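Local coordinates for galactose-binding-like protein (Bacteroides thetaiotaomicron, PDB 7M1B), which probably binds carbohydrate as a SusE-like member of a glycan-uptake system, and belongs to a family with a potential capacity to degrade glycans, at residues A[228-231]-A[232-235]; A[328-331]-A[332-335]. One frame throughout, in Å; residues are numbered along the deposited sequence.

How the contacts relate
Contacts 1 and 2 come in series along the chain, both in its C-terminal galactose-binding-like part, with centres about 24 Å apart and nearest atoms about 14 Å apart, so they do not touch. Contact 1 lies in the loop between strands 211-212 and 244-245 and packs, largely buried, on strands 256-274 and 370-380, which pair with each other in the large antiparallel sheet. Contact 2 is nearer the surface, where the loop after strand 311-317 turns into helix 331-338, just ahead of strand 341-344, another partner of strand 256-274. One thus fixes a long loop against the β-framework; the other starts a peripheral helix.

Contact 1: residues A[228-231]-A[232-235]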
# COMPACT_ATOMS: atom_id res chain seq x y z
N LEU A 228 -5.61 18.28 6.42
CA LEU A 228 -5.25 17.02 5.78
C LEU A 228 -6.01 16.76 4.50
O LEU A 228 -5.48 16.12 3.58
CB LEU A 228 -5.42 15.87 6.82
CG LEU A 228 -4.82 14.53 6.39
CD1 LEU A 228 -3.34 14.58 6.16
CD2 LEU A 228 -5.19 13.48 7.42
N GLU A 229 -7.28 17.24 4.42
CA GLU A 229 -8.09 16.95 3.24
C GLU A 229 -7.55 17.65 1.99
O GLU A 229 -7.86 17.21 0.87
CB GLU A 229 -9.54 17.39 3.49
CG GLU A 229 -10.52 16.72 2.57
CD GLU A 229 -11.87 17.38 2.64
OE1 GLU A 229 -12.29 17.84 3.79
OE2 GLU A 229 -12.56 17.31 1.58
N SER A 230 -6.63 18.64 2.11
CA SER A 230 -5.94 19.21 0.97
C SER A 230 -5.15 18.18 0.20
O SER A 230 -4.85 18.39 -0.99
CB SER A 230 -5.02 20.29 1.52
OG SER A 230 -5.78 21.42 1.97
N LEU A 231 -4.80 17.03 0.83
CA LEU A 231 -4.08 16.04 0.04
C LEU A 231 -4.95 15.35 -1.01
O LEU A 231 -4.41 14.63 -1.88
CB LEU A 231 -3.45 14.94 0.90
CG LEU A 231 -2.50 15.46 2.01
CD1 LEU A 231 -1.92 14.19 2.71
CD2 LEU A 231 -1.34 16.28 1.34
N PHE A 232 -6.25 15.66 -1.00
CA PHE A 232 -7.15 14.94 -1.91
C PHE A 232 -8.03 15.94 -2.66
O PHE A 232 -9.06 15.50 -3.21
CB PHE A 232 -8.09 14.09 -1.00
CG PHE A 232 -7.37 13.25 0.03
CD1 PHE A 232 -6.44 12.26 -0.32
CD2 PHE A 232 -7.50 13.60 1.41
CE1 PHE A 232 -5.77 11.50 0.64
CE2 PHE A 232 -6.79 12.84 2.35
CZ PHE A 232 -5.89 11.85 2.00
N ASN A 233 -7.51 17.13 -2.91
CA ASN A 233 -8.33 18.15 -3.58
C ASN A 233 -8.06 18.28 -5.11
O ASN A 233 -8.57 19.19 -5.77
CB ASN A 233 -8.22 19.49 -2.87
CG ASN A 233 -6.83 20.07 -2.95
OD1 ASN A 233 -5.95 19.54 -3.64
ND2 ASN A 233 -6.60 21.13 -2.17
N GLY A 234 -7.12 17.51 -5.62
CA GLY A 234 -6.73 17.47 -7.03
C GLY A 234 -5.58 18.43 -7.36
O GLY A 234 -5.04 18.32 -8.45
N ASP A 235 -5.20 19.36 -6.47
CA ASP A 235 -4.22 20.40 -6.82
C ASP A 235 -2.83 19.82 -6.56
O ASP A 235 -2.43 19.56 -5.43
CB ASP A 235 -4.43 21.65 -5.96
CG ASP A 235 -3.52 22.88 -6.24
OD1 ASP A 235 -2.62 22.86 -7.16
OD2 ASP A 235 -3.69 23.91 -5.53
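The ring of F232 carries L231 CB on one face, 4.0 Å from the ring centroid and only 5° off the normal, a CH-pi contact between neighbours in sequence. Two backbone carbonyls of the preceding turn approach the same ring obliquely: L228 O stands 3.7 Å from F232 CE2, and E229 O is equally near F232 CD2. With its CG beside the backbone N and anti to the carbonyl carbon, F232 folds its ring back along the turn, which brings both oxygens close. F210 and F260 add inclined rings around it, and L374 also touches its side chain.

The second flat group, the N233 amide, lies near the carbonyl of S230. Its OD1 is 3.1 Å from S230 O, but both are acceptors and no bond links them; N242 bridges the two residues instead, giving its ND2 to S230 O and accepting from N233 ND2 on its OD1. N233 places its CG between the backbone N and the carbonyl carbon (chi1 66°), and OD1 then accepts from D235 N at 2.9 Å, nearly straight at 166°, with the donor above the amide plane. This is an Asx turn. Q373 NE2 also donates to N233 OD1, giving that oxygen two donors, while N242 holds ND2 at the other end.

The Asx turn follows a 3-10 turn, in which L231 N bonds to L228 O at 3.0 Å and F232 N to E229 O at 2.9 Å. Together they form a compact loop packed on the β-strands of a galactose-binding-like domain: L228 reaches F258 and F260 on strand 256-274, while L231 meets M371 and L374 on strand 370-380. E229, partly exposed, makes a salt bridge through OE2 to K211, while buried S230 bonds through OG to H226.

Contact 2: residues A[328-331]-A[332-335]; sequences SNSE and EDIT
S330 and D333 each bond the other's backbone NH through a side-chain oxygen. D333 N donates to S330 OG at 2.9 Å, while S330 N donates to D333 OD2 at 2.8 Å, almost dead straight at 177° although it meets the carboxylate from above its plane. This reciprocal pair is a capping box, with S330 as N-cap of helix 331-338. A chi1 of 73° turns the S330 hydroxyl to where D333 N can reach it.

Just beyond, the first helical bonds run from I334 N to S330 O, 3.0 Å, and from T335 N to E331 O, also 3.0 Å. E331 O accepts T335 OG1 as well, at 3.1 Å and from above the carbonyl plane. A water joins the cap to the helix flank, 2.7 Å from S330 OG and donating to E332 OE1. Alongside, N329 CB rests on I334 CG1 at 4.0 Å, and N329 ND2 is anchored on Y283 O.

Further out, S322 OG bonds to D333 OD2, helping to position the carboxylate. Were D333 replaced by an alanine, S330 N and S322 OG would probably lose their shared acceptor, and the cap would be held from one side alone. Lying at a helix N-terminus, the negative charge of D333 is likely to be stabilised by the helix dipole.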
# COMPACT_ATOMS: atom_id res chain seq x y z
N SER A 328 20.09 20.50 -1.92
CA SER A 328 20.59 20.45 -3.29
C SER A 328 19.71 19.46 -4.03
O SER A 328 19.79 18.25 -3.75
CB SER A 328 22.06 19.98 -3.35
OG SER A 328 22.89 20.82 -2.55
N ASN A 329 18.89 19.96 -4.97
CA ASN A 329 18.03 19.08 -5.77
C ASN A 329 18.50 19.15 -7.22
O ASN A 329 18.57 20.25 -7.77
CB ASN A 329 16.57 19.52 -5.68
CG ASN A 329 16.01 19.45 -4.26
OD1 ASN A 329 16.41 18.64 -3.46
ND2 ASN A 329 15.00 20.24 -3.99
N SER A 330 18.64 17.99 -7.89
CA SER A 330 19.05 17.98 -9.30
C SER A 330 17.83 18.28 -10.17
O SER A 330 16.68 18.13 -9.68
CB SER A 330 19.69 16.69 -9.71
OG SER A 330 18.71 15.65 -9.81
N GLU A 331 18.05 18.50 -11.48
CA GLU A 331 16.94 18.65 -12.41
C GLU A 331 16.12 17.36 -12.45
O GLU A 331 14.87 17.42 -12.49
CB GLU A 331 17.46 18.94 -13.82
CG GLU A 331 17.88 20.39 -14.02
CD GLU A 331 18.69 20.67 -15.29
OE1 GLU A 331 18.70 19.80 -16.24
OE2 GLU A 331 19.32 21.75 -15.34
N GLU A 332 16.81 16.21 -12.42
CA GLU A 332 16.18 14.89 -12.41
C GLU A 332 15.35 14.69 -11.13
O GLU A 332 14.20 14.25 -11.22
CB GLU A 332 17.24 13.79 -12.49
CG GLU A 332 16.64 12.40 -12.46
CD GLU A 332 17.63 11.25 -12.34
OE1 GLU A 332 18.85 11.48 -11.98
OE2 GLU A 332 17.23 10.11 -12.62
N ASP A 333 15.87 15.14 -9.97
CA ASP A 333 15.10 15.09 -8.72
C ASP A 333 13.79 15.88 -8.86
O ASP A 333 12.71 15.39 -8.40
CB ASP A 333 15.89 15.73 -7.58
CG ASP A 333 17.13 14.94 -7.15
OD1 ASP A 333 17.18 13.70 -7.38
OD2 ASP A 333 18.08 15.60 -6.54
N ILE A 334 13.86 17.08 -9.41
CA ILE A 334 12.68 17.96 -9.46
C ILE A 334 11.63 17.45 -10.45
O ILE A 334 10.44 17.36 -10.13
CB ILE A 334 13.17 19.37 -9.78
CG1 ILE A 334 13.91 19.97 -8.57
CG2 ILE A 334 11.95 20.22 -10.20
CD1 ILE A 334 14.74 21.18 -8.91
N THR A 335 12.07 17.02 -11.63
CA THR A 335 11.16 16.39 -12.56
C THR A 335 10.52 15.15 -11.93
O THR A 335 9.30 14.94 -12.06
CB THR A 335 11.92 16.08 -13.87
OG1 THR A 335 12.44 17.32 -14.36
CG2 THR A 335 11.06 15.43 -14.94
O HOH W 1 20.12 13.47 -10.67